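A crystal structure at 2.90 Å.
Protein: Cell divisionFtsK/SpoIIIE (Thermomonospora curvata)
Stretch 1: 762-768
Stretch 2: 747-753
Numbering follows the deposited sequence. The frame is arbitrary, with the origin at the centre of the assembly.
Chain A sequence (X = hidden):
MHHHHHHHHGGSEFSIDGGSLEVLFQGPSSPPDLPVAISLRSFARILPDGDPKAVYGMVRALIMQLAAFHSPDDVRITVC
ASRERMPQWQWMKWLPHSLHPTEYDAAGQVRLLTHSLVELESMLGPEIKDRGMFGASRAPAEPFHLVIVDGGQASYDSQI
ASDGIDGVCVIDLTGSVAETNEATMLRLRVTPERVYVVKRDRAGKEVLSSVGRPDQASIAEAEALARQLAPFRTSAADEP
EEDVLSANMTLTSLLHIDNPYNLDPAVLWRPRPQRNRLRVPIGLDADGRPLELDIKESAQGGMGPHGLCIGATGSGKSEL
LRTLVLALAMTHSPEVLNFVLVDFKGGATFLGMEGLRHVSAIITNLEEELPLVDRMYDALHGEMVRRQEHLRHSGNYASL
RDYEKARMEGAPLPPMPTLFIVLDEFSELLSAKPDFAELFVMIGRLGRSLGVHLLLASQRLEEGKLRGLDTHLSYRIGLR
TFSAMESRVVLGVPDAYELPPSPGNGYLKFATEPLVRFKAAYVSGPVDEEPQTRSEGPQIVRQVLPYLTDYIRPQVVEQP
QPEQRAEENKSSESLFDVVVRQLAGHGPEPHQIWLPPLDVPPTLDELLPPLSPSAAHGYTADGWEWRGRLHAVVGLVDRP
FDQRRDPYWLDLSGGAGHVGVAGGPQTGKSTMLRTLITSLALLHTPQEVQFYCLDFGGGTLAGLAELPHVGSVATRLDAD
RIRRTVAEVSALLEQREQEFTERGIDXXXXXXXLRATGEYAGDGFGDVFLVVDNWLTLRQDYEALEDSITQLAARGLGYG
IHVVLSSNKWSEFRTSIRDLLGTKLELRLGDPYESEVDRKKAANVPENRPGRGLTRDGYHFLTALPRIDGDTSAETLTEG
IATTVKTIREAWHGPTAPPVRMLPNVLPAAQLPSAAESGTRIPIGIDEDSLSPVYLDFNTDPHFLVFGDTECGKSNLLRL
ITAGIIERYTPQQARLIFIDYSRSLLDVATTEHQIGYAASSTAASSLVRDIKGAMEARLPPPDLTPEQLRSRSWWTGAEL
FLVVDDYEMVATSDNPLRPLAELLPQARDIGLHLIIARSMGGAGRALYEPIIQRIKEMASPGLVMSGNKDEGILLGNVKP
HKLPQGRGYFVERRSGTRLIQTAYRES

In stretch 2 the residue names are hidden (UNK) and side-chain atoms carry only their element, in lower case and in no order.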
ATOM      1  N   GLY A 762      -6.076 -10.014  28.501  1.00 57.00           N
ATOM      2  CA  GLY A 762      -4.877 -10.430  27.801  1.00 59.06           C
ATOM      3  C   GLY A 762      -3.700  -9.502  28.018  1.00 57.46           C
ATOM      4  O   GLY A 762      -3.267  -9.286  29.149  1.00 63.59           O
ATOM      5  N   ASP A 763      -3.181  -8.952  26.926  1.00 53.14           N
ATOM      6  CA  ASP A 763      -2.024  -8.071  26.983  1.00 44.32           C
ATOM      7  C   ASP A 763      -2.450  -6.612  27.018  1.00 53.31           C
ATOM      8  O   ASP A 763      -1.665  -5.734  27.370  1.00 57.98           O
ATOM      9  CB  ASP A 763      -1.109  -8.309  25.782  1.00 51.61           C
ATOM     10  CG  ASP A 763      -1.005  -9.772  25.407  1.00 78.39           C
ATOM     11  OD1 ASP A 763      -1.037 -10.627  26.316  1.00 99.25           O
ATOM     12  OD2 ASP A 763      -0.897 -10.065  24.200  1.00 66.81           O
ATOM     13  N   GLY A 764      -3.699  -6.362  26.649  1.00 46.18           N
ATOM     14  CA  GLY A 764      -4.185  -5.007  26.479  1.00 43.44           C
ATOM     15  C   GLY A 764      -4.128  -4.640  25.012  1.00 54.21           C
ATOM     16  O   GLY A 764      -4.614  -3.590  24.598  1.00 64.48           O
ATOM     17  N   PHE A 765      -3.525  -5.525  24.225  1.00 49.67           N
ATOM     18  CA  PHE A 765      -3.391  -5.324  22.788  1.00 49.12           C
ATOM     19  C   PHE A 765      -4.234  -6.324  22.012  1.00 52.47           C
ATOM     20  O   PHE A 765      -4.658  -7.344  22.552  1.00 45.87           O
ATOM     21  CB  PHE A 765      -1.928  -5.455  22.357  1.00 46.55           C
ATOM     22  CG  PHE A 765      -1.040  -4.353  22.854  1.00 44.03           C
ATOM     23  CD1 PHE A 765      -0.912  -3.177  22.139  1.00 44.67           C
ATOM     24  CD2 PHE A 765      -0.321  -4.501  24.025  1.00 50.51           C
ATOM     25  CE1 PHE A 765      -0.093  -2.166  22.590  1.00 42.63           C
ATOM     26  CE2 PHE A 765       0.502  -3.493  24.478  1.00 49.58           C
ATOM     27  CZ  PHE A 765       0.614  -2.323  23.760  1.00 36.13           C
ATOM     28  N   GLY A 766      -4.469  -6.024  20.741  1.00 51.11           N
ATOM     29  CA  GLY A 766      -5.112  -6.958  19.837  1.00 52.43           C
ATOM     30  C   GLY A 766      -4.129  -7.356  18.755  1.00 54.43           C
ATOM     31  O   GLY A 766      -3.059  -7.886  19.049  1.00 52.79           O
ATOM     32  N   ASP A 767      -4.487  -7.100  17.501  1.00 54.68           N
ATOM     33  CA  ASP A 767      -3.555  -7.274  16.395  1.00 48.37           C
ATOM     34  C   ASP A 767      -2.799  -5.977  16.156  1.00 49.96           C
ATOM     35  O   ASP A 767      -3.388  -4.970  15.769  1.00 59.20           O
ATOM     36  CB  ASP A 767      -4.285  -7.704  15.124  1.00 53.05           C
ATOM     37  CG  ASP A 767      -4.659  -9.169  15.134  1.00 56.15           C
ATOM     38  OD1 ASP A 767      -5.742  -9.504  15.652  1.00 51.21           O
ATOM     39  OD2 ASP A 767      -3.870  -9.988  14.622  1.00 40.39           O
ATOM     40  N   VAL A 768      -1.494  -6.004  16.393  1.00 46.90           N
ATOM     41  CA  VAL A 768      -0.676  -4.804  16.281  1.00 44.35           C
ATOM     42  C   VAL A 768      -0.025  -4.701  14.909  1.00 53.24           C
ATOM     43  O   VAL A 768       0.529  -5.674  14.401  1.00 52.62           O
ATOM     44  CB  VAL A 768       0.408  -4.772  17.367  1.00 38.14           C
ATOM     45  CG1 VAL A 768       1.162  -3.459  17.326  1.00 45.12           C
ATOM     46  CG2 VAL A 768      -0.222  -4.971  18.727  1.00 40.65           C
ATOM     47  N   UNK A 747      -3.063 -20.518  19.493  1.00 64.50           N
ATOM     48  CA  UNK A 747      -2.842 -19.679  18.323  1.00 65.98           C
ATOM     49  C   UNK A 747      -3.357 -18.265  18.549  1.00 63.25           C
ATOM     50  O   UNK A 747      -4.027 -17.992  19.541  1.00 65.75           O
ATOM     51  o   UNK A 747      -4.921 -20.352  17.266  1.00 72.46           O
ATOM     52  c   UNK A 747      -3.516 -20.287  17.094  1.00 82.88           C
ATOM     53  N   UNK A 748      -3.041 -17.371  17.621  1.00 58.26           N
ATOM     54  CA  UNK A 748      -3.523 -15.999  17.695  1.00 57.17           C
ATOM     55  C   UNK A 748      -5.025 -15.959  17.438  1.00 60.17           C
ATOM     56  O   UNK A 748      -5.723 -15.067  17.916  1.00 66.68           O
ATOM     57  c   UNK A 748      -3.186 -13.651  16.755  1.00 53.85           C
ATOM     58  s   UNK A 748      -2.979 -12.969  18.407  1.00 64.83           S
ATOM     59  c   UNK A 748      -2.784 -15.111  16.696  1.00 52.16           C
ATOM     60  c   UNK A 748      -3.688 -11.341  18.197  1.00 43.37           C
ATOM     61  N   UNK A 749      -5.514 -16.937  16.685  1.00 56.67           N
ATOM     62  CA  UNK A 749      -6.940 -17.048  16.401  1.00 46.30           C
ATOM     63  C   UNK A 749      -7.730 -17.271  17.685  1.00 57.49           C
ATOM     64  O   UNK A 749      -8.837 -16.760  17.839  1.00 73.77           O
ATOM     65  c   UNK A 749      -7.197 -18.175  15.417  1.00 67.14           C
ATOM     66  N   UNK A 750      -7.150 -18.039  18.601  1.00 59.96           N
ATOM     67  CA  UNK A 750      -7.775 -18.305  19.890  1.00 56.07           C
ATOM     68  C   UNK A 750      -7.799 -17.046  20.748  1.00 60.98           C
ATOM     69  O   UNK A 750      -8.808 -16.733  21.376  1.00 65.11           O
ATOM     70  c   UNK A 750      -7.045 -19.430  20.645  1.00 50.80           C
ATOM     71  c   UNK A 750      -7.595 -19.581  22.051  1.00 47.33           C
ATOM     72  o   UNK A 750      -7.217 -20.667  19.943  1.00 57.44           O
ATOM     73  N   UNK A 751      -6.683 -16.323  20.763  1.00 55.80           N
ATOM     74  CA  UNK A 751      -6.579 -15.082  21.524  1.00 48.27           C
ATOM     75  C   UNK A 751      -7.612 -14.067  21.055  1.00 54.57           C
ATOM     76  O   UNK A 751      -8.240 -13.392  21.867  1.00 65.42           O
ATOM     77  c   UNK A 751      -4.630 -10.796  23.510  1.00 53.05           C
ATOM     78  o   UNK A 751      -4.454  -9.611  24.183  1.00 60.11           O
ATOM     79  c   UNK A 751      -5.174 -14.493  21.404  1.00 46.79           C
ATOM     80  c   UNK A 751      -4.601 -13.178  23.480  1.00 55.13           C
ATOM     81  c   UNK A 751      -4.984 -13.189  22.148  1.00 51.27           C
ATOM     82  c   UNK A 751      -5.008 -10.781  22.189  1.00 51.58           C
ATOM     83  c   UNK A 751      -4.424 -11.991  24.161  1.00 54.44           C
ATOM     84  c   UNK A 751      -5.181 -11.969  21.515  1.00 49.19           C
ATOM     85  N   UNK A 752      -7.777 -13.961  19.741  1.00 50.93           N
ATOM     86  CA  UNK A 752      -8.780 -13.075  19.167  1.00 42.98           C
ATOM     87  C   UNK A 752     -10.172 -13.505  19.598  1.00 43.68           C
ATOM     88  O   UNK A 752     -11.058 -12.679  19.802  1.00 59.67           O
ATOM     89  n   UNK A 752      -5.036 -12.006  14.388  1.00 51.24           N
ATOM     90  c   UNK A 752      -5.737 -13.124  14.270  1.00 50.56           C
ATOM     91  c   UNK A 752      -8.683 -13.065  17.640  1.00 42.46           C
ATOM     92  c   UNK A 752      -7.458 -12.355  17.093  1.00 46.70           C
ATOM     93  c   UNK A 752      -7.569 -12.147  15.593  1.00 39.96           C
ATOM     94  n   UNK A 752      -6.938 -13.219  14.829  1.00 44.27           N
ATOM     95  n   UNK A 752      -5.236 -14.145  13.589  1.00 72.08           N
ATOM     96  N   UNK A 753     -10.348 -14.812  19.742  1.00 46.08           N
ATOM     97  CA  UNK A 753     -11.632 -15.390  20.107  1.00 55.06           C
ATOM     98  C   UNK A 753     -11.913 -15.216  21.596  1.00 55.81           C
ATOM     99  O   UNK A 753     -13.066 -15.119  22.010  1.00 57.28           O
ATOM    100  n   UNK A 753      -9.890 -20.593  18.511  1.00 54.19           N
ATOM    101  n   UNK A 753     -11.874 -19.679  19.236  1.00 72.14           N
ATOM    102  c   UNK A 753     -12.987 -17.565  19.922  1.00 77.39           C
ATOM    103  n   UNK A 753     -11.055 -19.163  17.150  1.00 76.09           N
ATOM    104  c   UNK A 753     -10.940 -19.812  18.300  1.00 66.58           C
ATOM    105  c   UNK A 753     -11.659 -16.868  19.718  1.00 60.11           C
ATOM    106  c   UNK A 753     -13.065 -18.843  19.095  1.00 81.15           C
TER

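Position 747 carries one carbon and then one oxygen. Nothing of stretch 1 lies near it. A lone hydroxyl on CB is serine, so this is Ser747. It sits at the N-cap, just before the helix, with chi1 at 63° (p). Its OG accepts a weak capping bond from the backbone N of position 750, at 3.5 Å.

Position 748 has two carbons, a sulfur and a final carbon, in one unbranched chain. CB points toward stretch 1. The terminal carbon lies 3.6 Å from Gly766 O and 3.8 Å from Asp767 OD1. A thioether is methionine, so this is Met748. The methyl carbon in these contacts is CE.

Position 749 has a single side-chain carbon. It is exposed and out of reach of stretch 1. A lone CB is alanine: Ala749.

Position 750 has one carbon that carries both an oxygen and a second carbon. It too is out of reach of stretch 1. Branching at CB with one hydroxyl and one methyl identifies Thr750. Its backbone N is the donor to Ser747 OG.

Position 751 has one carbon, then a ring of six carbons bearing one oxygen. CB points toward stretch 1, and the oxygen lies 2.8 Å from Phe765 O and 3.1 Å from Asp763 N. A phenol is tyrosine: Tyr751. The hydroxyl has two roles. Its OH donates to Phe765 O and accepts from Asp763 N, the latter with a nearly straight N-H...acceptor angle of 179°. Gly762 CA is 3.7 Å from Tyr751 OH. A CB on Gly762 would point toward the helix and come within 2.4 Å of Tyr751 OH, a clash. Its positive phi also favours glycine.

Position 752 has three carbons, a nitrogen, and a carbon carrying two more nitrogens. CB points sideways, but the end of the chain comes nearer to stretch 1. A terminal nitrogen approaches the carboxylate of Asp767. A guanidinium is arginine, so this is Arg752. NH1 donates to Asp767 OD1 at 2.9 Å, within a salt bridge. NH1 is also modelled 2.3 Å from Asp767 OD2, which is too close, so the detailed placement of this pair is uncertain.

Position 753 has the same composition: three carbons, a nitrogen, and a carbon with two nitrogens. It is exposed and does not reach stretch 1. This is a second arginine, Arg753. Its backbone N makes a weak bond to Ala749 O, at 3.1 Å.

The contact is small, burying 282 Å² over both sides. Tyr751 has the largest covered area on the helix. It fixes the loop by bonding to two backbone groups, so this hold does not depend on the side chains of Asp763 and Phe765. Gly766 CA lies near the ring's edge, 4.5 Å from Tyr751 CE1. Met748 points toward stretch 1, and its CE rests in van der Waals contact with two oxygens, Gly766 O and Asp767 OD1. Where the strand begins, opposite charges join Asp767 to Arg752.

Stretch 2, residues 747-753: SMATYRR
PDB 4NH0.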